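Deseasin MCP-01 (Pseudoalteromonas sp., PDB 3VV3) hydrolyses peptide bonds as a serine protease of the subtilisin family, with collagen among the proteins it degrades. Local coordinates at residues A[220-234]-A[296-309]. Numbering follows the deposited sequence.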
loop_
_atom_site.group_PDB
_atom_site.type_symbol
_atom_site.label_atom_id
_atom_site.label_comp_id
_atom_site.label_asym_id
_atom_site.label_seq_id
_atom_site.Cartn_x
_atom_site.Cartn_y
_atom_site.Cartn_z
ATOM N N ASP A 220 9.720 -25.784 0.668
ATOM C CA ASP A 220 8.683 -26.366 1.522
ATOM C C ASP A 220 8.310 -25.521 2.750
ATOM O O ASP A 220 7.197 -25.641 3.268
ATOM C CB ASP A 220 9.061 -27.780 1.963
ATOM C CG ASP A 220 8.939 -28.796 0.842
ATOM O OD1 ASP A 220 8.056 -28.630 -0.032
ATOM O OD2 ASP A 220 9.721 -29.771 0.843
ATOM N N ASN A 221 9.225 -24.680 3.226
ATOM C CA ASN A 221 8.941 -23.892 4.431
ATOM C C ASN A 221 8.279 -22.546 4.128
ATOM O O ASN A 221 8.018 -21.757 5.034
ATOM C CB ASN A 221 10.209 -23.668 5.261
ATOM C CG ASN A 221 11.244 -22.851 4.520
ATOM O OD1 ASN A 221 11.401 -22.988 3.304
ATOM N ND2 ASN A 221 11.960 -21.998 5.245
ATOM N N VAL A 222 8.013 -22.281 2.855
ATOM C CA VAL A 222 7.279 -21.072 2.487
ATOM C C VAL A 222 5.781 -21.306 2.668
ATOM O O VAL A 222 5.234 -22.280 2.150
ATOM C CB VAL A 222 7.572 -20.653 1.023
ATOM C CG1 VAL A 222 6.617 -19.557 0.560
ATOM C CG2 VAL A 222 9.035 -20.207 0.873
ATOM N N LEU A 223 5.126 -20.423 3.418
ATOM C CA LEU A 223 3.689 -20.512 3.627
ATOM C C LEU A 223 3.073 -19.236 3.054
ATOM O O LEU A 223 3.291 -18.153 3.578
ATOM C CB LEU A 223 3.381 -20.687 5.117
ATOM C CG LEU A 223 1.921 -20.636 5.590
ATOM C CD1 LEU A 223 1.042 -21.598 4.803
ATOM C CD2 LEU A 223 1.836 -20.921 7.082
ATOM N N SER A 224 2.342 -19.379 1.948
ATOM C CA SER A 224 1.879 -18.245 1.145
ATOM C C SER A 224 0.435 -17.929 1.459
ATOM O O SER A 224 -0.423 -18.816 1.404
ATOM C CB SER A 224 1.995 -18.542 -0.362
ATOM O OG SER A 224 3.338 -18.743 -0.734
ATOM N N ILE A 225 0.160 -16.661 1.749
ATOM C CA ILE A 225 -1.118 -16.289 2.353
ATOM C C ILE A 225 -1.957 -15.329 1.502
ATOM O O ILE A 225 -1.491 -14.257 1.125
ATOM C CB ILE A 225 -0.879 -15.671 3.748
ATOM C CG1 ILE A 225 -0.086 -16.652 4.630
ATOM C CG2 ILE A 225 -2.195 -15.264 4.391
ATOM C CD1 ILE A 225 -0.708 -18.032 4.715
ATOM N N ALA A 226 -3.193 -15.732 1.201
ATOM C CA ALA A 226 -4.164 -14.847 0.559
ATOM C C ALA A 226 -4.930 -14.104 1.641
ATOM O O ALA A 226 -4.935 -14.516 2.811
ATOM C CB ALA A 226 -5.128 -15.652 -0.328
ATOM N N SER A 227 -5.602 -13.024 1.249
ATOM C CA SER A 227 -6.340 -12.194 2.189
ATOM C C SER A 227 -7.844 -12.471 2.146
ATOM O O SER A 227 -8.416 -12.687 1.079
ATOM C CB SER A 227 -6.086 -10.712 1.887
ATOM O OG SER A 227 -6.891 -9.884 2.712
ATOM N N THR A 228 -8.470 -12.450 3.320
ATOM C CA THR A 228 -9.926 -12.564 3.442
ATOM C C THR A 228 -10.508 -11.331 4.124
ATOM O O THR A 228 -9.784 -10.549 4.759
ATOM C CB THR A 228 -10.330 -13.832 4.232
ATOM O OG1 THR A 228 -9.801 -13.769 5.567
ATOM C CG2 THR A 228 -9.801 -15.078 3.543
ATOM N N ASP A 229 -11.825 -11.161 4.003
ATOM C CA ASP A 229 -12.495 -9.998 4.564
ATOM C C ASP A 229 -13.498 -10.356 5.666
ATOM O O ASP A 229 -13.615 -11.517 6.079
ATOM C CB ASP A 229 -13.164 -9.150 3.464
ATOM C CG ASP A 229 -14.337 -9.862 2.787
ATOM O OD1 ASP A 229 -14.925 -10.790 3.385
ATOM O OD2 ASP A 229 -14.673 -9.480 1.641
ATOM N N SER A 230 -14.211 -9.346 6.145
ATOM C CA SER A 230 -15.090 -9.523 7.299
ATOM C C SER A 230 -16.338 -10.355 6.992
ATOM O O SER A 230 -17.105 -10.661 7.901
ATOM C CB SER A 230 -15.523 -8.170 7.853
ATOM O OG SER A 230 -16.295 -7.471 6.886
ATOM N N ARG A 231 -16.552 -10.682 5.723
ATOM C CA ARG A 231 -17.647 -11.572 5.330
ATOM C C ARG A 231 -17.115 -12.970 5.007
ATOM O O ARG A 231 -17.846 -13.828 4.512
ATOM C CB ARG A 231 -18.420 -11.013 4.124
ATOM C CG ARG A 231 -19.264 -9.784 4.425
ATOM C CD ARG A 231 -18.399 -8.528 4.506
ATOM N NE ARG A 231 -18.015 -8.032 3.185
ATOM C CZ ARG A 231 -16.951 -7.270 2.953
ATOM N NH1 ARG A 231 -16.139 -6.949 3.950
ATOM N NH2 ARG A 231 -16.685 -6.852 1.720
ATOM N N ASP A 232 -15.833 -13.187 5.291
ATOM C CA ASP A 232 -15.147 -14.423 4.918
ATOM C C ASP A 232 -15.055 -14.650 3.403
ATOM O O ASP A 232 -14.812 -15.775 2.967
ATOM C CB ASP A 232 -15.749 -15.652 5.631
ATOM C CG ASP A 232 -14.879 -16.155 6.784
ATOM O OD1 ASP A 232 -13.746 -15.655 6.959
ATOM O OD2 ASP A 232 -15.339 -17.045 7.535
ATOM N N ASN A 233 -15.229 -13.592 2.604
ATOM C CA ASN A 233 -14.915 -13.676 1.173
ATOM C C ASN A 233 -13.409 -13.681 1.040
ATOM O O ASN A 233 -12.702 -13.286 1.970
ATOM C CB ASN A 233 -15.367 -12.438 0.385
ATOM C CG ASN A 233 -16.849 -12.120 0.529
ATOM O OD1 ASN A 233 -17.707 -12.994 0.421
ATOM N ND2 ASN A 233 -17.153 -10.830 0.719
ATOM N N MET A 234 -12.906 -14.078 -0.122
ATOM C CA MET A 234 -11.533 -13.712 -0.443
ATOM C C MET A 234 -11.562 -12.222 -0.767
ATOM O O MET A 234 -12.425 -11.751 -1.516
ATOM C CB MET A 234 -10.988 -14.519 -1.623
ATOM C CG MET A 234 -9.561 -14.132 -1.996
ATOM S SD MET A 234 -8.788 -15.264 -3.172
ATOM C CE MET A 234 -9.654 -14.836 -4.680
ATOM N N LYS A 296 3.453 -25.800 9.416
ATOM C CA LYS A 296 2.825 -25.263 8.221
ATOM C C LYS A 296 1.533 -26.004 7.917
ATOM O O LYS A 296 0.492 -25.382 7.704
ATOM C CB LYS A 296 3.771 -25.357 7.025
ATOM C CG LYS A 296 3.097 -25.021 5.688
ATOM C CD LYS A 296 4.110 -25.022 4.545
ATOM C CE LYS A 296 3.428 -25.005 3.177
ATOM N NZ LYS A 296 4.433 -25.060 2.087
ATOM N N GLU A 297 1.602 -27.331 7.907
ATOM C CA GLU A 297 0.444 -28.144 7.542
ATOM C C GLU A 297 -0.654 -28.030 8.588
ATOM O O GLU A 297 -1.842 -28.084 8.262
ATOM C CB GLU A 297 0.850 -29.605 7.306
ATOM C CG GLU A 297 1.732 -29.783 6.073
ATOM C CD GLU A 297 1.876 -31.233 5.637
ATOM O OE1 GLU A 297 1.781 -32.141 6.495
ATOM O OE2 GLU A 297 2.091 -31.460 4.426
ATOM N N LEU A 298 -0.259 -27.854 9.844
ATOM C CA LEU A 298 -1.230 -27.686 10.915
ATOM C C LEU A 298 -2.021 -26.386 10.749
ATOM O O LEU A 298 -3.241 -26.357 10.916
ATOM C CB LEU A 298 -0.532 -27.713 12.276
ATOM C CG LEU A 298 -1.429 -27.531 13.497
ATOM C CD1 LEU A 298 -0.976 -28.465 14.612
ATOM C CD2 LEU A 298 -1.412 -26.094 13.959
ATOM N N LEU A 299 -1.320 -25.304 10.428
ATOM C CA LEU A 299 -1.987 -24.027 10.185
ATOM C C LEU A 299 -2.976 -24.151 9.033
ATOM O O LEU A 299 -4.099 -23.632 9.094
ATOM C CB LEU A 299 -0.949 -22.927 9.925
ATOM C CG LEU A 299 -0.135 -22.556 11.171
ATOM C CD1 LEU A 299 1.147 -21.783 10.799
ATOM C CD2 LEU A 299 -0.991 -21.765 12.153
ATOM N N MET A 300 -2.565 -24.854 7.982
ATOM C CA MET A 300 -3.427 -25.076 6.825
ATOM C C MET A 300 -4.635 -25.959 7.155
ATOM O O MET A 300 -5.775 -25.610 6.856
ATOM C CB MET A 300 -2.618 -25.685 5.680
ATOM C CG MET A 300 -1.603 -24.698 5.088
ATOM S SD MET A 300 -0.399 -25.453 3.982
ATOM C CE MET A 300 -1.430 -25.971 2.604
ATOM N N SER A 301 -4.383 -27.094 7.796
ATOM C CA SER A 301 -5.439 -28.084 7.985
ATOM C C SER A 301 -6.421 -27.685 9.075
ATOM O O SER A 301 -7.582 -28.090 9.040
ATOM C CB SER A 301 -4.838 -29.467 8.279
ATOM O OG SER A 301 -4.146 -29.471 9.516
ATOM N N SER A 302 -5.968 -26.893 10.044
ATOM C CA SER A 302 -6.824 -26.506 11.166
ATOM C C SER A 302 -7.749 -25.336 10.849
ATOM O O SER A 302 -8.627 -25.009 11.646
ATOM C CB SER A 302 -5.997 -26.178 12.412
ATOM O OG SER A 302 -5.252 -24.984 12.240
ATOM N N GLY A 303 -7.540 -24.696 9.700
ATOM C CA GLY A 303 -8.352 -23.552 9.322
ATOM C C GLY A 303 -9.779 -23.958 9.003
ATOM O O GLY A 303 -10.048 -25.136 8.784
ATOM N N ASP A 304 -10.689 -22.987 8.988
ATOM C CA ASP A 304 -12.085 -23.234 8.627
ATOM C C ASP A 304 -12.226 -23.372 7.117
ATOM O O ASP A 304 -11.685 -22.566 6.366
ATOM C CB ASP A 304 -12.982 -22.093 9.114
ATOM C CG ASP A 304 -13.080 -22.027 10.626
ATOM O OD1 ASP A 304 -13.195 -23.100 11.263
ATOM O OD2 ASP A 304 -13.058 -20.902 11.175
ATOM N N ALA A 305 -12.956 -24.392 6.675
ATOM C CA ALA A 305 -13.245 -24.543 5.258
ATOM C C ALA A 305 -13.867 -23.254 4.749
ATOM O O ALA A 305 -14.766 -22.692 5.377
ATOM C CB ALA A 305 -14.179 -25.720 5.018
ATOM N N ASN A 306 -13.386 -22.789 3.605
ATOM C CA ASN A 306 -13.820 -21.505 3.083
ATOM C C ASN A 306 -14.229 -21.628 1.618
ATOM O O ASN A 306 -13.428 -22.020 0.773
ATOM C CB ASN A 306 -12.692 -20.478 3.270
ATOM C CG ASN A 306 -13.100 -19.080 2.850
ATOM O OD1 ASN A 306 -13.121 -18.767 1.665
ATOM N ND2 ASN A 306 -13.407 -18.228 3.823
ATOM N N ALA A 307 -15.489 -21.312 1.324
ATOM C CA ALA A 307 -16.013 -21.464 -0.032
ATOM C C ALA A 307 -15.220 -20.657 -1.065
ATOM O O ALA A 307 -14.967 -21.133 -2.175
ATOM C CB ALA A 307 -17.494 -21.084 -0.076
ATOM N N ALA A 308 -14.835 -19.436 -0.699
ATOM C CA ALA A 308 -14.114 -18.557 -1.617
ATOM C C ALA A 308 -12.686 -19.033 -1.895
ATOM O O ALA A 308 -12.172 -18.877 -3.007
ATOM C CB ALA A 308 -14.101 -17.126 -1.080
ATOM N N LEU A 309 -12.046 -19.613 -0.886
ATOM C CA LEU A 309 -10.657 -20.056 -1.023
ATOM C C LEU A 309 -10.549 -21.464 -1.608
ATOM O O LEU A 309 -9.493 -21.870 -2.090
ATOM C CB LEU A 309 -9.935 -19.979 0.325
ATOM C CG LEU A 309 -9.866 -18.566 0.921
ATOM C CD1 LEU A 309 -9.467 -18.625 2.384
ATOM C CD2 LEU A 309 -8.916 -17.677 0.133
HETATM O O HOH W 1 5.125 -27.833 1.581
HETATM O O HOH W 2 -16.309 -17.759 1.561
HETATM O O HOH W 3 -13.888 -19.720 6.372
#
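In the alpha/beta core of this subtilase, strand 222-228 of the parallel sheet packs against helix 292-301, and Lys296 ties the helix to the start of the strand and the loop leading into it. With CG anti to the backbone N (chi1 171°) and the rest extended, its long chain slides past Leu223 and delivers NZ to two carbonyls, Val222 O at 2.9 Å and Asp220 O at 3.1 Å, the latter met from above its carbonyl plane; a water takes a third bond. Shortened to an alanine, this position would probably leave both carbonyls without this donor and lose the methylene contact with Leu223 CD1. Branched Leu223 suits the interface because its methyls part: CD2 meets Leu299 CD1 at 3.9 Å, while CD1 lies against Met300 CG. Residues 306-309 pack on the strand's end and the turn after it. Leu309 crosses Thr228 at about a right angle, CD1 to CG2 3.7 Å, and its CD2 reaches Met234 SD. Small Ala308 lets its CB come within 3.4 Å of Met234 N. Asn306 uses both ends of its amide: ND2 donates to Asp232 O (3.0 Å, 158°), and OD1 accepts from Leu309 N in an Asx motif. The carboxylate of Asp232 itself pairs with Arg318. Helix-on-strand layering, here with segment 296-301 25° from parallel to strand 222-228, is characteristic of the three-layered subtilisin fold.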